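Local atomic coordinates of uncharacterized protein SAV2460 (Streptomyces avermitilis, PDB entry 2QNG), a protein that is of unknown function but binds calcium ions and belongs to the TerD-like CAPAB/TerDEXZ family. Residues A48-A60 against Y69-I82. Numbering follows the deposited sequence.
Sequences ATDLDIVAATFLA and YVVHFDSRSPDGTI. With CA (calcium ion), chain C.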
# COMPACT_ATOMS: atom_id res chain seq x y z
N ALA A 48 12.02 -12.37 -11.45
CA ALA A 48 12.23 -11.42 -10.36
C ALA A 48 10.98 -11.28 -9.50
O ALA A 48 9.86 -11.32 -10.01
CB ALA A 48 12.58 -10.08 -10.91
N THR A 49 11.19 -11.06 -8.20
CA THR A 49 10.09 -10.77 -7.29
C THR A 49 9.96 -9.24 -7.22
O THR A 49 10.93 -8.55 -6.84
CB THR A 49 10.39 -11.29 -5.88
OG1 THR A 49 10.53 -12.71 -5.91
CG2 THR A 49 9.27 -10.93 -4.94
N ASP A 50 8.77 -8.71 -7.55
CA ASP A 50 8.57 -7.27 -7.60
C ASP A 50 7.27 -6.97 -6.86
O ASP A 50 6.20 -7.36 -7.31
CB ASP A 50 8.46 -6.84 -9.08
CG ASP A 50 8.28 -5.34 -9.26
OD1 ASP A 50 8.33 -4.58 -8.25
OD2 ASP A 50 8.07 -4.92 -10.43
N LEU A 51 7.39 -6.33 -5.71
CA LEU A 51 6.26 -5.83 -4.96
C LEU A 51 6.12 -4.35 -5.24
O LEU A 51 7.15 -3.66 -5.38
CB LEU A 51 6.43 -6.05 -3.44
CG LEU A 51 6.14 -7.48 -2.90
CD1 LEU A 51 6.91 -8.61 -3.61
CD2 LEU A 51 6.37 -7.53 -1.39
N ASP A 52 4.88 -3.87 -5.32
CA ASP A 52 4.64 -2.44 -5.50
C ASP A 52 3.68 -1.95 -4.43
O ASP A 52 2.66 -2.58 -4.16
CB ASP A 52 3.99 -2.16 -6.85
CG ASP A 52 4.94 -2.34 -8.02
OD1 ASP A 52 6.16 -2.27 -7.87
OD2 ASP A 52 4.45 -2.52 -9.15
N ILE A 53 3.99 -0.78 -3.84
CA ILE A 53 3.06 -0.11 -2.94
C ILE A 53 2.08 0.70 -3.80
O ILE A 53 2.47 1.35 -4.78
CB ILE A 53 3.80 0.84 -1.99
CG1 ILE A 53 4.83 0.08 -1.16
CG2 ILE A 53 2.79 1.54 -1.09
CD1 ILE A 53 5.71 0.99 -0.30
N VAL A 54 0.81 0.63 -3.41
CA VAL A 54 -0.21 1.43 -4.10
C VAL A 54 -1.13 2.05 -3.06
O VAL A 54 -1.42 1.46 -2.02
CB VAL A 54 -1.00 0.61 -5.17
CG1 VAL A 54 -1.61 -0.59 -4.55
CG2 VAL A 54 -2.08 1.47 -5.84
N ALA A 55 -1.52 3.30 -3.34
CA ALA A 55 -2.49 3.98 -2.49
C ALA A 55 -3.67 4.44 -3.32
O ALA A 55 -3.51 4.79 -4.49
CB ALA A 55 -1.85 5.17 -1.79
N ALA A 56 -4.85 4.47 -2.70
CA ALA A 56 -6.05 4.96 -3.36
C ALA A 56 -6.75 5.93 -2.44
O ALA A 56 -6.83 5.69 -1.23
CB ALA A 56 -6.97 3.81 -3.76
N THR A 57 -7.26 7.03 -3.02
CA THR A 57 -8.06 7.99 -2.27
C THR A 57 -9.53 7.83 -2.65
O THR A 57 -9.85 7.41 -3.78
CB THR A 57 -7.64 9.42 -2.57
OG1 THR A 57 -7.80 9.61 -3.97
CG2 THR A 57 -6.17 9.61 -2.15
N PHE A 58 -10.41 8.16 -1.70
CA PHE A 58 -11.86 8.04 -1.91
C PHE A 58 -12.59 9.28 -1.43
O PHE A 58 -12.21 9.91 -0.45
CB PHE A 58 -12.42 6.79 -1.21
CG PHE A 58 -11.75 5.53 -1.67
CD1 PHE A 58 -12.29 4.77 -2.71
CD2 PHE A 58 -10.54 5.15 -1.10
CE1 PHE A 58 -11.62 3.65 -3.17
CE2 PHE A 58 -9.87 4.01 -1.55
CZ PHE A 58 -10.41 3.26 -2.59
N LEU A 59 -13.66 9.60 -2.14
CA LEU A 59 -14.38 10.84 -1.91
C LEU A 59 -15.34 10.67 -0.75
O LEU A 59 -15.89 9.58 -0.52
CB LEU A 59 -15.19 11.22 -3.15
CG LEU A 59 -14.40 11.50 -4.44
CD1 LEU A 59 -15.33 11.72 -5.62
CD2 LEU A 59 -13.45 12.69 -4.24
N ALA A 60 -15.60 11.76 -0.03
CA ALA A 60 -16.57 11.75 1.07
C ALA A 60 -17.93 11.14 0.69
O ALA A 60 -18.53 10.42 1.49
CB ALA A 60 -16.75 13.16 1.62
N TYR A 69 -8.41 8.60 -7.23
CA TYR A 69 -7.18 8.37 -7.97
C TYR A 69 -6.36 7.36 -7.21
O TYR A 69 -6.61 7.08 -6.03
CB TYR A 69 -6.37 9.66 -8.23
CG TYR A 69 -5.92 10.42 -7.01
CD1 TYR A 69 -4.77 10.03 -6.29
CD2 TYR A 69 -6.62 11.52 -6.56
CE1 TYR A 69 -4.34 10.75 -5.17
CE2 TYR A 69 -6.20 12.23 -5.43
CZ TYR A 69 -5.07 11.85 -4.76
OH TYR A 69 -4.61 12.54 -3.65
N VAL A 70 -5.41 6.78 -7.92
CA VAL A 70 -4.45 5.89 -7.31
C VAL A 70 -3.02 6.35 -7.56
O VAL A 70 -2.73 7.01 -8.58
CB VAL A 70 -4.60 4.42 -7.81
CG1 VAL A 70 -6.01 3.90 -7.55
CG2 VAL A 70 -4.27 4.30 -9.25
N VAL A 71 -2.14 6.01 -6.61
CA VAL A 71 -0.72 6.38 -6.69
C VAL A 71 0.10 5.10 -6.58
O VAL A 71 -0.11 4.28 -5.69
CB VAL A 71 -0.30 7.33 -5.54
CG1 VAL A 71 1.16 7.78 -5.70
CG2 VAL A 71 -1.22 8.57 -5.53
N HIS A 72 1.03 4.96 -7.53
CA HIS A 72 1.98 3.86 -7.54
C HIS A 72 3.11 4.27 -8.48
O HIS A 72 3.14 5.42 -8.96
CB HIS A 72 1.32 2.53 -7.95
CG HIS A 72 0.57 2.58 -9.26
ND1 HIS A 72 1.20 2.79 -10.48
CD2 HIS A 72 -0.75 2.48 -9.53
CE1 HIS A 72 0.29 2.79 -11.44
NE2 HIS A 72 -0.90 2.59 -10.89
N PHE A 73 4.05 3.37 -8.70
CA PHE A 73 5.30 3.77 -9.39
C PHE A 73 5.04 4.36 -10.79
O PHE A 73 5.86 5.13 -11.32
CB PHE A 73 6.28 2.59 -9.45
CG PHE A 73 6.00 1.66 -10.57
CD1 PHE A 73 6.71 1.77 -11.76
CD2 PHE A 73 5.00 0.69 -10.45
CE1 PHE A 73 6.45 0.92 -12.82
CE2 PHE A 73 4.72 -0.18 -11.52
CZ PHE A 73 5.45 -0.05 -12.71
N ASP A 74 3.91 4.02 -11.39
CA ASP A 74 3.59 4.56 -12.71
C ASP A 74 2.40 5.52 -12.72
O ASP A 74 1.81 5.79 -13.77
CB ASP A 74 3.36 3.41 -13.71
CG ASP A 74 3.64 3.82 -15.13
OD1 ASP A 74 4.66 4.52 -15.37
OD2 ASP A 74 2.82 3.45 -16.01
N SER A 75 2.06 6.07 -11.56
CA SER A 75 0.90 6.94 -11.45
C SER A 75 1.13 7.94 -10.32
O SER A 75 0.94 7.58 -9.17
CB SER A 75 -0.36 6.12 -11.19
OG SER A 75 -1.50 6.94 -11.03
N ARG A 76 1.59 9.15 -10.63
CA ARG A 76 1.75 10.23 -9.64
C ARG A 76 0.43 10.77 -9.14
O ARG A 76 -0.53 10.80 -9.87
CB ARG A 76 2.55 11.41 -10.23
CG ARG A 76 3.99 11.04 -10.56
CD ARG A 76 4.71 12.05 -11.47
NE ARG A 76 4.84 13.39 -10.90
CZ ARG A 76 5.91 13.83 -10.21
NH1 ARG A 76 6.92 13.01 -9.95
NH2 ARG A 76 5.95 15.09 -9.77
N SER A 77 0.44 11.22 -7.87
CA SER A 77 -0.72 11.94 -7.34
C SER A 77 -0.96 13.21 -8.15
O SER A 77 -0.02 13.87 -8.56
CB SER A 77 -0.44 12.37 -5.91
OG SER A 77 -1.41 13.31 -5.49
N PRO A 78 -2.24 13.60 -8.34
CA PRO A 78 -2.46 14.87 -9.06
C PRO A 78 -2.13 16.09 -8.21
O PRO A 78 -1.91 17.17 -8.75
CB PRO A 78 -3.96 14.82 -9.41
CG PRO A 78 -4.57 13.89 -8.40
CD PRO A 78 -3.48 12.93 -7.94
N ASP A 79 -2.07 15.88 -6.89
CA ASP A 79 -1.96 16.97 -5.92
C ASP A 79 -0.62 16.96 -5.15
O ASP A 79 -0.43 17.82 -4.28
CB ASP A 79 -3.20 17.04 -4.95
CG ASP A 79 -3.49 15.71 -4.22
OD1 ASP A 79 -2.51 15.08 -3.79
OD2 ASP A 79 -4.70 15.31 -4.05
N GLY A 80 0.27 15.98 -5.42
CA GLY A 80 1.60 15.88 -4.78
C GLY A 80 1.63 15.53 -3.28
O GLY A 80 2.66 15.64 -2.60
N THR A 81 0.48 15.13 -2.75
CA THR A 81 0.37 14.89 -1.32
C THR A 81 0.67 13.46 -0.94
O THR A 81 0.92 13.18 0.21
CB THR A 81 -1.02 15.27 -0.78
OG1 THR A 81 -2.03 14.49 -1.44
CG2 THR A 81 -1.29 16.76 -1.04
N ILE A 82 0.62 12.54 -1.91
CA ILE A 82 0.91 11.12 -1.69
C ILE A 82 1.92 10.79 -2.77
O ILE A 82 1.69 11.11 -3.95
CB ILE A 82 -0.33 10.23 -1.86
CG1 ILE A 82 -1.35 10.50 -0.75
CG2 ILE A 82 0.06 8.76 -1.89
CD1 ILE A 82 -2.73 9.89 -0.97
CA CA C . 8.24 -2.57 -7.11
O HOH W 1 4.18 1.27 -6.89
O HOH W 2 8.60 -0.95 -8.76
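Ala-55 O is gripped twice by the neighbouring strand: Val-71 N donates to it at 2.8 Å, with 163° at the hydrogen, and Val-70 CA adds a C-H...O contact at 3.2 Å. The return bond, Ala-55 N to Val-71 O at 2.9 Å, completes an antiparallel hydrogen-bonded pair. Next to it, the non-hydrogen-bonded pair of Ala-56 and Val-70 sets methyl CB against CG1.

Thr-57 covers the phenol of Tyr-69: its OG1 lies 3.3 Å above the ring plane, over the centre, while Pro-78 CD takes the opposite face. A chi1 of 60°, with Tyr-69 CG between its own backbone N and carbonyl carbon, helps bring the ring between them; Tyr-69 OH donates a weak hydrogen bond to Asp-79 OD2. Replacing the tyrosine with an alanine would probably open a gap between Thr-57 and Pro-78 and leave Asp-79 OD2 without that donor. Thr-57 CG2 also meets Ile-82 CD1 at 3.6 Å.

Past His-72, where a type I turn leads the chain away, a water bridges the two segments, donating to Ile-53 O at 2.7 Å and accepting from Phe-73 N at 2.8 Å. Phe-73 CE2 approaches Asp-52 OD2 to 3.3 Å, with ring and carboxylate planes 44° apart; Gln-121 NE2 bonds that oxygen, whereas OD1 binds calcium.

Strand 69-71 forms the outer edge of a five-stranded antiparallel sheet, in a beta hairpin with strand 51-59, while residues Asp-50, Leu-51 and Asp-52 contribute to a calcium site completed by Ser-88, Glu-98 and water.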